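PDB 6EXS: peptide ABC transporter permease from Staphylococcus hominis, which probably imports peptides across the cell membrane as a POT-family, major facilitator superfamily transporter, and binds a thioalcohol-conjugated dipeptide of the malodour-precursor type. Local coordinates for residues W299-Q304 and L377-I382. Sequence-based numbering, arbitrary orientation.
Sequences WSIQEQ and LSYILI. With C3H (2-[[(2~{R})-2-azanyl-3-[(3~{S})-3-methyl-1-oxidanyl-hexan-3-yl]sulfanyl-propanoyl]amino]ethanoic acid), chain O; OLC ((2R)-2,3-dihydroxypropyl (9Z)-octadec-9-enoate), chain F.
With CG2 of Ile301 anti to its backbone N and CG1 anti to its carbonyl carbon, the branched side chain passes alongside Tyr379 in the opposite sense, and CG2 comes to lie over one face of the phenol ring. Tyr379 has an unusual chi1 of -101°, which carries its ring over to Gln304, with its hydroxyl at the amide. The methyl–ring contact is a CH-pi interaction, CG2 of Ile301 standing 3.9 Å from the centroid of the Tyr379 ring and 16° off its normal, displaced toward the CD1–CE1 rim. The CG1 branch merely brushes the ring near CD2. Ser378 turns its OG to within 3.9 Å of the same CG2 methyl of Ile301, while its hydroxyl is hydrogen-bonded to Ala375 O within its own helix.

At the far end of the ring, Tyr379 OH donates to Gln304 OE1 over 2.8 Å. The amide oxygen lies at the ring edge, in its plane, but the phenol approaches from above the carbonyl plane, 44° out of it, rather than along a lone pair. The two side chains cross at roughly a right angle. OE1 of Gln304 also bonds Tyr463 OH, and NE2 bonds Asn448 OD1, so this buried amide is held at both its oxygen and its nitrogen, which should fix its rotation.

The adjoining Gln302 points away from 377-382 and lines the ligand pocket, its NE2 3.3 Å from the ligand sulfur. The contact joins helix 279-302 to helix 364-389 within the C-terminal helix bundle of the major facilitator fold, with helix 460-479 also packing on Ile301 and Gln304 and giving Phe464 edge-to-face to Tyr379, and helix 396-418 touching Ser378 through Cys406.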
loop_
_atom_site.group_PDB
_atom_site.type_symbol
_atom_site.label_atom_id
_atom_site.label_comp_id
_atom_site.label_asym_id
_atom_site.label_seq_id
_atom_site.Cartn_x
_atom_site.Cartn_y
_atom_site.Cartn_z
ATOM N N TRP A 299 5.261 8.743 1.851
ATOM C CA TRP A 299 4.230 8.016 1.111
ATOM C C TRP A 299 3.309 8.925 0.320
ATOM O O TRP A 299 2.760 8.468 -0.677
ATOM C CB TRP A 299 3.431 7.053 2.000
ATOM C CG TRP A 299 4.267 5.974 2.603
ATOM C CD1 TRP A 299 4.542 5.800 3.927
ATOM C CD2 TRP A 299 5.008 4.967 1.902
ATOM N NE1 TRP A 299 5.382 4.726 4.099
ATOM C CE2 TRP A 299 5.683 4.193 2.873
ATOM C CE3 TRP A 299 5.116 4.601 0.550
ATOM C CZ2 TRP A 299 6.488 3.099 2.531
ATOM C CZ3 TRP A 299 5.913 3.525 0.208
ATOM C CH2 TRP A 299 6.599 2.790 1.190
ATOM N N SER A 300 3.168 10.205 0.709
ATOM C CA SER A 300 2.330 11.150 -0.052
ATOM C C SER A 300 2.916 11.319 -1.456
ATOM O O SER A 300 2.216 11.091 -2.441
ATOM C CB SER A 300 2.213 12.492 0.672
ATOM O OG SER A 300 1.557 13.463 -0.128
ATOM N N ILE A 301 4.230 11.618 -1.525
ATOM C CA ILE A 301 4.990 11.777 -2.759
ATOM C C ILE A 301 5.143 10.432 -3.468
ATOM O O ILE A 301 4.821 10.344 -4.652
ATOM C CB ILE A 301 6.326 12.525 -2.527
ATOM C CG1 ILE A 301 6.035 14.008 -2.148
ATOM C CG2 ILE A 301 7.226 12.434 -3.780
ATOM C CD1 ILE A 301 7.229 14.839 -1.709
ATOM N N GLN A 302 5.565 9.379 -2.740
ATOM C CA GLN A 302 5.718 8.036 -3.314
ATOM C C GLN A 302 4.418 7.472 -3.945
ATOM O O GLN A 302 4.456 7.010 -5.078
ATOM C CB GLN A 302 6.301 7.058 -2.280
ATOM C CG GLN A 302 6.910 5.793 -2.879
ATOM C CD GLN A 302 5.896 4.741 -3.264
ATOM O OE1 GLN A 302 4.813 4.626 -2.701
ATOM N NE2 GLN A 302 6.241 3.922 -4.225
ATOM N N GLU A 303 3.286 7.502 -3.228
ATOM C CA GLU A 303 2.028 6.965 -3.761
ATOM C C GLU A 303 1.431 7.802 -4.912
ATOM O O GLU A 303 0.461 7.368 -5.548
ATOM C CB GLU A 303 1.002 6.737 -2.651
ATOM C CG GLU A 303 1.361 5.619 -1.682
ATOM C CD GLU A 303 1.136 4.197 -2.155
ATOM O OE1 GLU A 303 0.816 3.997 -3.351
ATOM O OE2 GLU A 303 1.282 3.276 -1.321
ATOM N N GLN A 304 2.043 8.963 -5.217
ATOM C CA GLN A 304 1.594 9.806 -6.320
ATOM C C GLN A 304 2.194 9.385 -7.652
ATOM O O GLN A 304 1.775 9.891 -8.688
ATOM C CB GLN A 304 1.825 11.290 -6.038
ATOM C CG GLN A 304 0.664 11.964 -5.328
ATOM C CD GLN A 304 1.033 13.362 -4.900
ATOM O OE1 GLN A 304 1.520 14.177 -5.697
ATOM N NE2 GLN A 304 0.815 13.673 -3.627
ATOM N N LEU A 377 13.136 15.776 -2.988
ATOM C CA LEU A 377 14.120 16.081 -4.042
ATOM C C LEU A 377 13.705 15.517 -5.409
ATOM O O LEU A 377 14.088 16.079 -6.434
ATOM C CB LEU A 377 15.528 15.599 -3.663
ATOM C CG LEU A 377 16.257 16.456 -2.631
ATOM C CD1 LEU A 377 17.252 15.628 -1.844
ATOM C CD2 LEU A 377 16.913 17.693 -3.271
ATOM N N SER A 378 12.909 14.425 -5.417
ATOM C CA SER A 378 12.395 13.796 -6.632
ATOM C C SER A 378 11.284 14.655 -7.263
ATOM O O SER A 378 11.140 14.660 -8.487
ATOM C CB SER A 378 11.929 12.368 -6.352
ATOM O OG SER A 378 10.650 12.300 -5.744
ATOM N N TYR A 379 10.529 15.401 -6.419
ATOM C CA TYR A 379 9.482 16.344 -6.848
ATOM C C TYR A 379 10.070 17.715 -7.251
ATOM O O TYR A 379 9.570 18.322 -8.193
ATOM C CB TYR A 379 8.350 16.456 -5.810
ATOM C CG TYR A 379 7.115 15.657 -6.178
ATOM C CD1 TYR A 379 7.213 14.473 -6.910
ATOM C CD2 TYR A 379 5.847 16.063 -5.760
ATOM C CE1 TYR A 379 6.079 13.734 -7.250
ATOM C CE2 TYR A 379 4.707 15.322 -6.080
ATOM C CZ TYR A 379 4.830 14.163 -6.831
ATOM O OH TYR A 379 3.721 13.435 -7.170
ATOM N N ILE A 380 11.166 18.162 -6.598
ATOM C CA ILE A 380 11.892 19.388 -6.981
ATOM C C ILE A 380 12.554 19.138 -8.355
ATOM O O ILE A 380 12.534 20.025 -9.207
ATOM C CB ILE A 380 12.924 19.828 -5.889
ATOM C CG1 ILE A 380 12.233 20.297 -4.568
ATOM C CG2 ILE A 380 13.933 20.864 -6.397
ATOM C CD1 ILE A 380 11.264 21.505 -4.636
ATOM N N LEU A 381 13.094 17.919 -8.576
ATOM C CA LEU A 381 13.720 17.511 -9.840
ATOM C C LEU A 381 12.724 17.635 -11.002
ATOM O O LEU A 381 12.992 18.413 -11.915
ATOM C CB LEU A 381 14.316 16.077 -9.735
ATOM C CG LEU A 381 15.002 15.381 -10.956
ATOM C CD1 LEU A 381 14.004 14.706 -11.907
ATOM C CD2 LEU A 381 16.012 16.263 -11.665
ATOM N N ILE A 382 11.571 16.909 -10.953
ATOM C CA ILE A 382 10.566 16.923 -12.022
ATOM C C ILE A 382 9.938 18.338 -12.199
ATOM O O ILE A 382 9.775 18.788 -13.338
ATOM C CB ILE A 382 9.517 15.779 -11.887
ATOM C CG1 ILE A 382 8.722 15.568 -13.199
ATOM C CG2 ILE A 382 8.590 15.940 -10.675
ATOM C CD1 ILE A 382 9.532 15.051 -14.427
HETATM O O2 C3H O . 4.228 -3.060 -3.184
HETATM C C11 C3H O . 5.346 -2.795 -3.446
HETATM O O3 C3H O . 6.298 -2.788 -2.579
HETATM C C10 C3H O . 5.835 -2.367 -4.798
HETATM N N1 C3H O . 4.827 -1.694 -5.582
HETATM C C9 C3H O . 4.618 -0.393 -5.471
HETATM O O1 C3H O . 4.470 0.170 -4.396
HETATM C C8 C3H O . 4.578 0.427 -6.718
HETATM N N C3H O . 4.410 -0.454 -7.865
HETATM C C7 C3H O . 3.401 1.403 -6.692
HETATM S S C3H O . 3.758 3.135 -6.296
HETATM C C3 C3H O . 4.780 3.947 -7.638
HETATM C C4 C3H O . 3.898 4.011 -8.858
HETATM C C5 C3H O . 6.068 3.128 -7.790
HETATM C C6 C3H O . 6.964 3.458 -8.963
HETATM O O C3H O . 7.111 2.386 -9.835
HETATM C C2 C3H O . 5.188 5.362 -7.233
HETATM C C1 C3H O . 6.683 5.600 -7.103
HETATM C C C3H O . 6.983 7.022 -6.715
HETATM C C18 OLC F . 21.475 8.980 -3.633
HETATM C C10 OLC F . 17.413 17.577 -7.245
HETATM C C9 OLC F . 17.130 18.394 -8.255
HETATM C C17 OLC F . 21.413 10.493 -3.661
HETATM C C11 OLC F . 18.668 16.768 -7.038
HETATM C C8 OLC F . 17.989 18.697 -9.459
HETATM C C24 OLC F . 16.643 23.549 -21.509
HETATM C C16 OLC F . 20.522 11.057 -4.764
HETATM C C12 OLC F . 18.408 15.330 -6.597
HETATM C C7 OLC F . 17.280 19.549 -10.507
HETATM C C15 OLC F . 20.535 12.579 -4.826
HETATM C C13 OLC F . 19.614 14.666 -5.951
HETATM C C6 OLC F . 18.032 19.666 -11.822
HETATM C C14 OLC F . 19.425 13.188 -5.668
HETATM C C5 OLC F . 17.415 20.636 -12.820
HETATM C C4 OLC F . 16.413 20.007 -13.775
HETATM C C3 OLC F . 16.796 20.110 -15.245
HETATM C C2 OLC F . 16.197 21.320 -15.963
HETATM C C21 OLC F . 15.718 22.372 -19.484
HETATM C C1 OLC F . 16.347 21.270 -17.459
HETATM C C22 OLC F . 16.447 23.588 -20.007
HETATM O O19 OLC F . 16.857 20.366 -18.070
HETATM O O25 OLC F . 15.412 23.684 -22.213
HETATM O O23 OLC F . 15.753 24.784 -19.630
HETATM O O20 OLC F . 15.829 22.364 -18.038
#